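Local structure of fibronectin-binding protein (Streptococcus pyogenes, 5A0L) at residues Gly117-Asn122 with Glu158-Leu163; Asn144-Arg149 with Glu166-Leu171. The protein is a fibronectin-binding surface adhesin whose N-terminal domain mediates covalent host binding through an internal thioester. All coordinates share one frame; numbering follows the deposited sequence.

Contact 1 of 2, residues Gly117-Asn122 with Glu158-Leu163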
ATOM      1  N   GLY A 117      16.883  -3.081   6.225  1.00 16.46           N
ATOM      2  CA  GLY A 117      16.921  -4.078   7.287  1.00 20.07           C
ATOM      3  C   GLY A 117      15.589  -4.612   7.749  1.00 17.04           C
ATOM      4  O   GLY A 117      15.542  -5.490   8.594  1.00 19.16           O
ATOM      5  N   ILE A 118      14.498  -4.031   7.258  1.00 15.99           N
ATOM      6  CA  ILE A 118      13.156  -4.492   7.621  1.00 15.10           C
ATOM      7  C   ILE A 118      12.770  -5.636   6.684  1.00 14.93           C
ATOM      8  O   ILE A 118      12.854  -5.501   5.483  1.00 16.75           O
ATOM      9  CB  ILE A 118      12.126  -3.327   7.562  1.00 14.63           C
ATOM     10  CG1 ILE A 118      12.558  -2.191   8.477  1.00 15.24           C
ATOM     11  CG2 ILE A 118      10.765  -3.858   7.955  1.00 13.91           C
ATOM     12  CD1 ILE A 118      11.648  -0.978   8.462  1.00 14.84           C
ATOM     13  N   GLU A 119      12.360  -6.761   7.277  1.00 14.98           N
ATOM     14  CA  GLU A 119      11.948  -7.899   6.495  1.00 16.62           C
ATOM     15  C   GLU A 119      10.772  -7.505   5.600  1.00 15.42           C
ATOM     16  O   GLU A 119       9.935  -6.687   5.998  1.00 14.84           O
ATOM     17  CB  GLU A 119      11.552  -9.058   7.411  1.00 16.73           C
ATOM     18  CG  GLU A 119      12.700  -9.611   8.228  1.00 18.94           C
ATOM     19  CD  GLU A 119      12.293 -10.543   9.350  1.00 26.08           C
ATOM     20  OE1 GLU A 119      11.103 -10.915   9.469  1.00 28.88           O
ATOM     21  OE2 GLU A 119      13.187 -10.921  10.126  1.00 30.54           O
ATOM     22  N   ASP A 120      10.673  -8.108   4.421  1.00 14.82           N
ATOM     23  CA  ASP A 120       9.697  -7.682   3.418  1.00 14.73           C
ATOM     24  C   ASP A 120       8.263  -7.562   3.987  1.00 14.69           C
ATOM     25  O   ASP A 120       7.599  -6.554   3.748  1.00 14.07           O
ATOM     26  CB  ASP A 120       9.670  -8.638   2.241  1.00 17.15           C
ATOM     27  CG  ASP A 120      10.951  -8.616   1.432  1.00 22.22           C
ATOM     28  OD1 ASP A 120      11.848  -7.788   1.683  1.00 25.32           O
ATOM     29  OD2 ASP A 120      11.061  -9.478   0.550  1.00 34.21           O
ATOM     30  N   LEU A 121       7.778  -8.568   4.705  1.00 13.76           N
ATOM     31  CA  LEU A 121       6.381  -8.497   5.159  1.00 13.25           C
ATOM     32  C   LEU A 121       6.195  -7.396   6.180  1.00 13.09           C
ATOM     33  O   LEU A 121       5.114  -6.788   6.240  1.00 13.22           O
ATOM     34  CB  LEU A 121       5.938  -9.859   5.701  1.00 16.29           C
ATOM     35  CG  LEU A 121       5.735 -10.941   4.638  1.00 16.06           C
ATOM     36  CD1 LEU A 121       5.642 -12.341   5.257  1.00 18.87           C
ATOM     37  CD2 LEU A 121       4.515 -10.667   3.762  1.00 17.69           C
ATOM     38  N   ASN A 122       7.202  -7.148   7.011  1.00 13.22           N
ATOM     39  CA  ASN A 122       7.153  -6.018   7.938  1.00 12.99           C
ATOM     40  C   ASN A 122       7.242  -4.655   7.216  1.00 12.38           C
ATOM     41  O   ASN A 122       6.626  -3.684   7.675  1.00 13.10           O
ATOM     42  CB  ASN A 122       8.264  -6.125   8.982  1.00 14.20           C
ATOM     43  CG  ASN A 122       8.058  -7.267   9.946  1.00 14.44           C
ATOM     44  OD1 ASN A 122       6.925  -7.637  10.247  1.00 15.86           O
ATOM     45  ND2 ASN A 122       9.169  -7.826  10.455  1.00 15.43           N
ATOM     46  N   GLU A 158      12.396  -7.277  18.935  1.00 54.69           N
ATOM     47  CA  GLU A 158      12.574  -5.918  19.365  1.00 39.86           C
ATOM     48  C   GLU A 158      13.318  -5.151  18.284  1.00 36.64           C
ATOM     49  O   GLU A 158      12.928  -4.037  17.958  1.00 33.98           O
ATOM     50  CB  GLU A 158      13.338  -5.871  20.689  1.00 47.20           C
ATOM     51  CG  GLU A 158      13.379  -4.505  21.363  1.00 53.04           C
ATOM     52  CD  GLU A 158      12.053  -4.118  21.999  1.00 57.71           C
ATOM     53  OE1 GLU A 158      11.132  -3.780  21.241  1.00 78.69           O
ATOM     54  OE2 GLU A 158      11.932  -4.135  23.251  1.00 78.12           O
ATOM     55  N   SER A 159      14.361  -5.750  17.706  1.00 34.98           N
ATOM     56  CA  SER A 159      15.134  -5.064  16.680  1.00 31.00           C
ATOM     57  C   SER A 159      14.299  -4.714  15.450  1.00 28.50           C
ATOM     58  O   SER A 159      14.376  -3.560  14.966  1.00 29.95           O
ATOM     59  CB  SER A 159      16.394  -5.845  16.279  1.00 33.83           C
ATOM     60  OG  SER A 159      16.091  -7.045  15.559  1.00 42.92           O
ATOM     61  N   GLN A 160      13.479  -5.654  14.943  1.00 30.46           N
ATOM     62  CA  GLN A 160      12.652  -5.361  13.763  1.00 23.92           C
ATOM     63  C   GLN A 160      11.637  -4.247  14.128  1.00 19.34           C
ATOM     64  O   GLN A 160      11.410  -3.339  13.334  1.00 17.38           O
ATOM     65  CB  GLN A 160      11.847  -6.581  13.172  1.00 24.79           C
ATOM     66  CG  GLN A 160      12.583  -7.592  12.288  1.00 22.82           C
ATOM     67  CD  GLN A 160      12.862  -6.952  10.949  1.00 24.06           C
ATOM     68  OE1 GLN A 160      11.958  -6.752  10.111  1.00 18.18           O
ATOM     69  NE2 GLN A 160      14.104  -6.589  10.748  1.00 24.13           N
ATOM     70  N   VAL A 161      11.009  -4.350  15.302  1.00 19.50           N
ATOM     71  CA  VAL A 161       9.948  -3.403  15.646  1.00 17.87           C
ATOM     72  C   VAL A 161      10.530  -1.992  15.813  1.00 18.40           C
ATOM     73  O   VAL A 161       9.895  -1.025  15.403  1.00 16.71           O
ATOM     74  CB  VAL A 161       9.125  -3.884  16.865  1.00 19.03           C
ATOM     75  CG1 VAL A 161       8.070  -2.890  17.228  1.00 20.90           C
ATOM     76  CG2 VAL A 161       8.320  -5.148  16.514  1.00 25.18           C
ATOM     77  N   THR A 162      11.733  -1.862  16.369  1.00 20.86           N
ATOM     78  CA  THR A 162      12.341  -0.551  16.479  1.00 21.67           C
ATOM     79  C   THR A 162      12.541   0.060  15.075  1.00 19.16           C
ATOM     80  O   THR A 162      12.245   1.255  14.841  1.00 19.87           O
ATOM     81  CB  THR A 162      13.660  -0.646  17.257  1.00 27.67           C
ATOM     82  OG1 THR A 162      13.383  -1.159  18.569  1.00 36.23           O
ATOM     83  CG2 THR A 162      14.332   0.712  17.365  1.00 33.47           C
ATOM     84  N   LEU A 163      13.039  -0.737  14.134  1.00 18.15           N
ATOM     85  CA  LEU A 163      13.202  -0.235  12.756  1.00 17.43           C
ATOM     86  C   LEU A 163      11.851   0.193  12.169  1.00 14.85           C
ATOM     87  O   LEU A 163      11.739   1.215  11.492  1.00 15.60           O
ATOM     88  CB  LEU A 163      13.828  -1.298  11.830  1.00 16.64           C
ATOM     89  CG  LEU A 163      15.293  -1.684  12.107  1.00 18.31           C
ATOM     90  CD1 LEU A 163      15.661  -2.810  11.164  1.00 19.37           C
ATOM     91  CD2 LEU A 163      16.216  -0.501  11.985  1.00 21.04           C
TER
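Gln160 reaches from the helix 158-172 into the turn that opens helix 120-135, and its carboxamide is gripped there by three hydrogen bonds. Its chain does not run out straight: a bend at chi2 (-73°) swings CD back from an extended course, and the amide ends up against the backbone of Gly117-Glu119. On one branch, Gln160 NE2 donates to Gly117 O at 2.8 Å, with the acceptor lying almost in the amide plane. On the other, OE1 receives two donors. Asn122 ND2, 3.0 Å from Gln160 OE1, comes in the carbonyl plane on a lone pair, whereas Glu119 N, 2.9 Å from Gln160 OE1, is tilted out of that plane; both bonds are nearly straight. The two amides of Asn122 and Gln160 are close to coplanar, and Asn122 OD1 is bonded in turn to Tyr32 OH. The Glu119 carboxylate stacks over the Gln160 amide, its plane inclined by 13° to that of the amide, with Glu119 CG 3.5 Å from Gln160 OE1. Beside this polar group, the side chains of Ile118 and Leu163 run alongside each other in opposing senses, Ile118 CG1 lying 3.7 Å from Leu163 CB. Glu119 is the N-cap residue, and its N-H is taken up by a side chain of another helix. Two donors at OE1 and one acceptor at NE2 fix the amide's flip and tie the two helix starts together.

Contact 2 of 2, residues Asn144-Arg149 with Glu166-Leu171; sequences NKMWER and EALKKL
Lys169 NZ meets Asn144 OD1 at 2.6 Å, a short hydrogen bond in the plane of the Asn144 carbonyl and on one of its lone pairs. The lysine chain, extended beyond CG, crosses the asparagine side chain at about a right angle. Lys169 NZ also forms a salt bridge with Glu166 OE2 at 3.1 Å, one turn earlier on its own helix, on the syn side of the carboxylate, so two oxygens hold NZ. Away from this polar pair, Leu168 CD2 touches Met146 SD at 3.7 Å and Met146 CE at 3.8 Å; the bend of the methionine at chi3 (74°) turns CE toward that methyl. Trp147 CH2 comes obliquely to Leu168 CD2 at 4.1 Å, while Met146 CB lies over one face of the indole, toward its rim. The backbone is a type II turn from Lys145 to Glu148, in which Trp147 takes a positive phi and stands at the N-cap of helix 148-152. Arg165 hydrogen-bonds Met146 O through NE and makes a salt bridge to Glu148 OE1 through NH2. Helix 120-135 flanks the apolar side, with Asn129 against Met146, Leu125 against Trp147 and Ala130 against Leu168, while Val161 and Met164 of helix 158-172 pack on Trp147.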
ATOM      1  N   ASN A 144       5.264   4.838  19.027  1.00 20.14           N
ATOM      2  CA  ASN A 144       6.262   4.197  19.892  1.00 20.32           C
ATOM      3  C   ASN A 144       5.805   2.938  20.569  1.00 21.56           C
ATOM      4  O   ASN A 144       6.641   2.180  21.069  1.00 24.59           O
ATOM      5  CB  ASN A 144       6.749   5.149  20.976  1.00 25.32           C
ATOM      6  CG  ASN A 144       7.718   6.156  20.460  1.00 28.19           C
ATOM      7  OD1 ASN A 144       8.251   6.024  19.362  1.00 30.63           O
ATOM      8  ND2 ASN A 144       7.973   7.180  21.272  1.00 34.48           N
ATOM      9  N   LYS A 145       4.488   2.725  20.632  1.00 19.78           N
ATOM     10  CA  LYS A 145       3.934   1.499  21.201  1.00 20.26           C
ATOM     11  C   LYS A 145       3.410   0.529  20.151  1.00 19.32           C
ATOM     12  O   LYS A 145       2.934  -0.534  20.493  1.00 20.16           O
ATOM     13  CB  LYS A 145       2.822   1.836  22.209  1.00 21.66           C
ATOM     14  CG  LYS A 145       3.316   2.481  23.495  1.00 25.04           C
ATOM     15  CD  LYS A 145       2.184   2.990  24.350  1.00 27.25           C
ATOM     16  CE  LYS A 145       2.676   3.343  25.749  1.00 30.57           C
ATOM     17  NZ  LYS A 145       3.800   4.337  25.732  1.00 37.88           N
ATOM     18  N   MET A 146       3.494   0.874  18.874  1.00 17.89           N
ATOM     19  CA  MET A 146       2.935  -0.014  17.850  1.00 15.88           C
ATOM     20  C   MET A 146       3.696  -1.322  17.811  1.00 15.88           C
ATOM     21  O   MET A 146       4.927  -1.352  17.905  1.00 16.59           O
ATOM     22  CB  MET A 146       2.907   0.661  16.487  1.00 17.88           C
ATOM     23  CG  MET A 146       1.813   1.714  16.410  1.00 18.59           C
ATOM     24  SD  MET A 146       1.802   2.586  14.831  1.00 19.94           S
ATOM     25  CE  MET A 146       1.117   1.352  13.777  1.00 21.32           C
ATOM     26  N   TRP A 147       2.925  -2.395  17.653  1.00 16.01           N
ATOM     27  CA  TRP A 147       3.450  -3.773  17.576  1.00 16.41           C
ATOM     28  C   TRP A 147       4.118  -4.251  18.880  1.00 16.58           C
ATOM     29  O   TRP A 147       4.818  -5.276  18.889  1.00 19.15           O
ATOM     30  CB  TRP A 147       4.385  -3.949  16.356  1.00 17.20           C
ATOM     31  CG  TRP A 147       3.741  -3.535  15.093  1.00 17.04           C
ATOM     32  CD1 TRP A 147       2.685  -4.128  14.491  1.00 20.38           C
ATOM     33  CD2 TRP A 147       4.089  -2.405  14.275  1.00 17.46           C
ATOM     34  NE1 TRP A 147       2.347  -3.435  13.351  1.00 22.33           N
ATOM     35  CE2 TRP A 147       3.194  -2.368  13.199  1.00 19.84           C
ATOM     36  CE3 TRP A 147       5.072  -1.425  14.361  1.00 17.36           C
ATOM     37  CZ2 TRP A 147       3.280  -1.416  12.194  1.00 20.35           C
ATOM     38  CZ3 TRP A 147       5.150  -0.467  13.368  1.00 19.19           C
ATOM     39  CH2 TRP A 147       4.258  -0.461  12.305  1.00 19.84           C
ATOM     40  N   GLU A 148       3.900  -3.548  19.982  1.00 16.75           N
ATOM     41  CA  GLU A 148       4.444  -4.000  21.244  1.00 17.11           C
ATOM     42  C   GLU A 148       3.871  -5.374  21.641  1.00 18.98           C
ATOM     43  O   GLU A 148       4.549  -6.169  22.294  1.00 20.00           O
ATOM     44  CB  GLU A 148       4.209  -2.969  22.340  1.00 18.61           C
ATOM     45  CG  GLU A 148       4.953  -3.253  23.636  1.00 20.20           C
ATOM     46  CD  GLU A 148       6.477  -3.195  23.570  1.00 23.89           C
ATOM     47  OE1 GLU A 148       7.062  -2.742  22.581  1.00 26.01           O
ATOM     48  OE2 GLU A 148       7.079  -3.596  24.584  1.00 31.95           O
ATOM     49  N   ARG A 149       2.595  -5.640  21.310  1.00 16.84           N
ATOM     50  CA  ARG A 149       2.035  -6.946  21.616  1.00 19.36           C
ATOM     51  C   ARG A 149       2.855  -8.051  20.938  1.00 18.67           C
ATOM     52  O   ARG A 149       3.211  -9.071  21.565  1.00 21.07           O
ATOM     53  CB  ARG A 149       0.574  -7.026  21.213  1.00 21.37           C
ATOM     54  CG  ARG A 149      -0.091  -8.322  21.653  1.00 23.51           C
ATOM     55  CD  ARG A 149      -1.584  -8.341  21.311  1.00 23.81           C
ATOM     56  NE  ARG A 149      -2.347  -7.385  22.119  1.00 24.30           N
ATOM     57  CZ  ARG A 149      -3.644  -7.132  21.956  1.00 25.06           C
ATOM     58  NH1 ARG A 149      -4.329  -7.769  21.016  1.00 27.30           N
ATOM     59  NH2 ARG A 149      -4.252  -6.233  22.714  1.00 27.24           N
ATOM     60  N   GLU A 166      10.502   3.563  13.581  1.00 15.77           N
ATOM     61  CA  GLU A 166      11.222   4.713  13.083  1.00 15.98           C
ATOM     62  C   GLU A 166      10.908   4.998  11.627  1.00 14.93           C
ATOM     63  O   GLU A 166      10.791   6.161  11.205  1.00 16.25           O
ATOM     64  CB  GLU A 166      12.740   4.543  13.346  1.00 19.41           C
ATOM     65  CG  GLU A 166      13.090   4.555  14.834  1.00 24.33           C
ATOM     66  CD  GLU A 166      12.503   5.764  15.577  1.00 27.33           C
ATOM     67  OE1 GLU A 166      12.848   6.901  15.192  1.00 30.94           O
ATOM     68  OE2 GLU A 166      11.681   5.590  16.543  1.00 33.83           O
ATOM     69  N   ALA A 167      10.774   3.944  10.827  1.00 14.28           N
ATOM     70  CA  ALA A 167      10.430   4.100   9.422  1.00 13.93           C
ATOM     71  C   ALA A 167       9.051   4.750   9.276  1.00 13.38           C
ATOM     72  O   ALA A 167       8.862   5.639   8.445  1.00 14.02           O
ATOM     73  CB  ALA A 167      10.494   2.784   8.683  1.00 14.80           C
ATOM     74  N   LEU A 168       8.094   4.255  10.053  1.00 13.00           N
ATOM     75  CA  LEU A 168       6.733   4.790   9.953  1.00 12.95           C
ATOM     76  C   LEU A 168       6.704   6.307  10.261  1.00 13.09           C
ATOM     77  O   LEU A 168       6.059   7.083   9.544  1.00 14.08           O
ATOM     78  CB  LEU A 168       5.807   3.998  10.862  1.00 13.17           C
ATOM     79  CG  LEU A 168       4.341   4.422  10.805  1.00 13.08           C
ATOM     80  CD1 LEU A 168       3.789   4.406   9.399  1.00 13.68           C
ATOM     81  CD2 LEU A 168       3.526   3.507  11.719  1.00 15.60           C
ATOM     82  N   LYS A 169       7.427   6.721  11.289  1.00 13.78           N
ATOM     83  CA  LYS A 169       7.486   8.132  11.633  1.00 14.90           C
ATOM     84  C   LYS A 169       8.019   8.967  10.461  1.00 15.26           C
ATOM     85  O   LYS A 169       7.495  10.040  10.161  1.00 16.12           O
ATOM     86  CB  LYS A 169       8.383   8.352  12.840  1.00 17.59           C
ATOM     87  CG  LYS A 169       7.838   7.816  14.132  1.00 19.91           C
ATOM     88  CD  LYS A 169       8.846   8.059  15.257  1.00 23.60           C
ATOM     89  CE  LYS A 169       8.408   7.383  16.516  1.00 27.97           C
ATOM     90  NZ  LYS A 169       9.472   7.471  17.554  1.00 33.26           N
ATOM     91  N   LYS A 170       9.058   8.467   9.787  1.00 14.23           N
ATOM     92  CA  LYS A 170       9.624   9.201   8.663  1.00 14.84           C
ATOM     93  C   LYS A 170       8.633   9.297   7.509  1.00 13.97           C
ATOM     94  O   LYS A 170       8.540  10.315   6.816  1.00 15.50           O
ATOM     95  CB  LYS A 170      10.951   8.579   8.213  1.00 17.37           C
ATOM     96  CG  LYS A 170      12.064   8.678   9.268  1.00 18.06           C
ATOM     97  CD  LYS A 170      13.351   7.960   8.860  1.00 21.88           C
ATOM     98  CE  LYS A 170      14.344   7.791  10.016  1.00 26.88           C
ATOM     99  NZ  LYS A 170      15.432   6.910   9.503  1.00 30.52           N
ATOM    100  N   LEU A 171       7.900   8.214   7.263  1.00 13.48           N
ATOM    101  CA  LEU A 171       6.965   8.157   6.159  1.00 12.72           C
ATOM    102  C   LEU A 171       5.803   9.125   6.308  1.00 12.96           C
ATOM    103  O   LEU A 171       5.293   9.589   5.288  1.00 13.86           O
ATOM    104  CB  LEU A 171       6.442   6.744   5.919  1.00 12.19           C
ATOM    105  CG  LEU A 171       7.427   5.712   5.376  1.00 12.91           C
ATOM    106  CD1 LEU A 171       6.796   4.324   5.408  1.00 14.44           C
ATOM    107  CD2 LEU A 171       7.862   6.051   3.957  1.00 13.76           C
TER

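Overall arrangement
Contacts 1 and 2 share helix 158-172, its first turns serving contact 1 and its later turns contact 2, and their centres lie 10 Å apart. Along the chain their segments alternate: 117-122, 144-149, 158-163, 166-171. They meet directly where Val161 CG1 lies 3.6 Å from Met146 O and 3.9 Å from Trp147 CB, and where Ile118 CD1 packs 3.9 Å from Ala167 CB. Helix 158-172 therefore joins the start of helix 120-135 to the turn leading into helix 148-152, within the helical part of the thioester domain and apart from its beta barrel. A bound zinc ion lies about 9 Å from the side chain of Lys169 in contact 2.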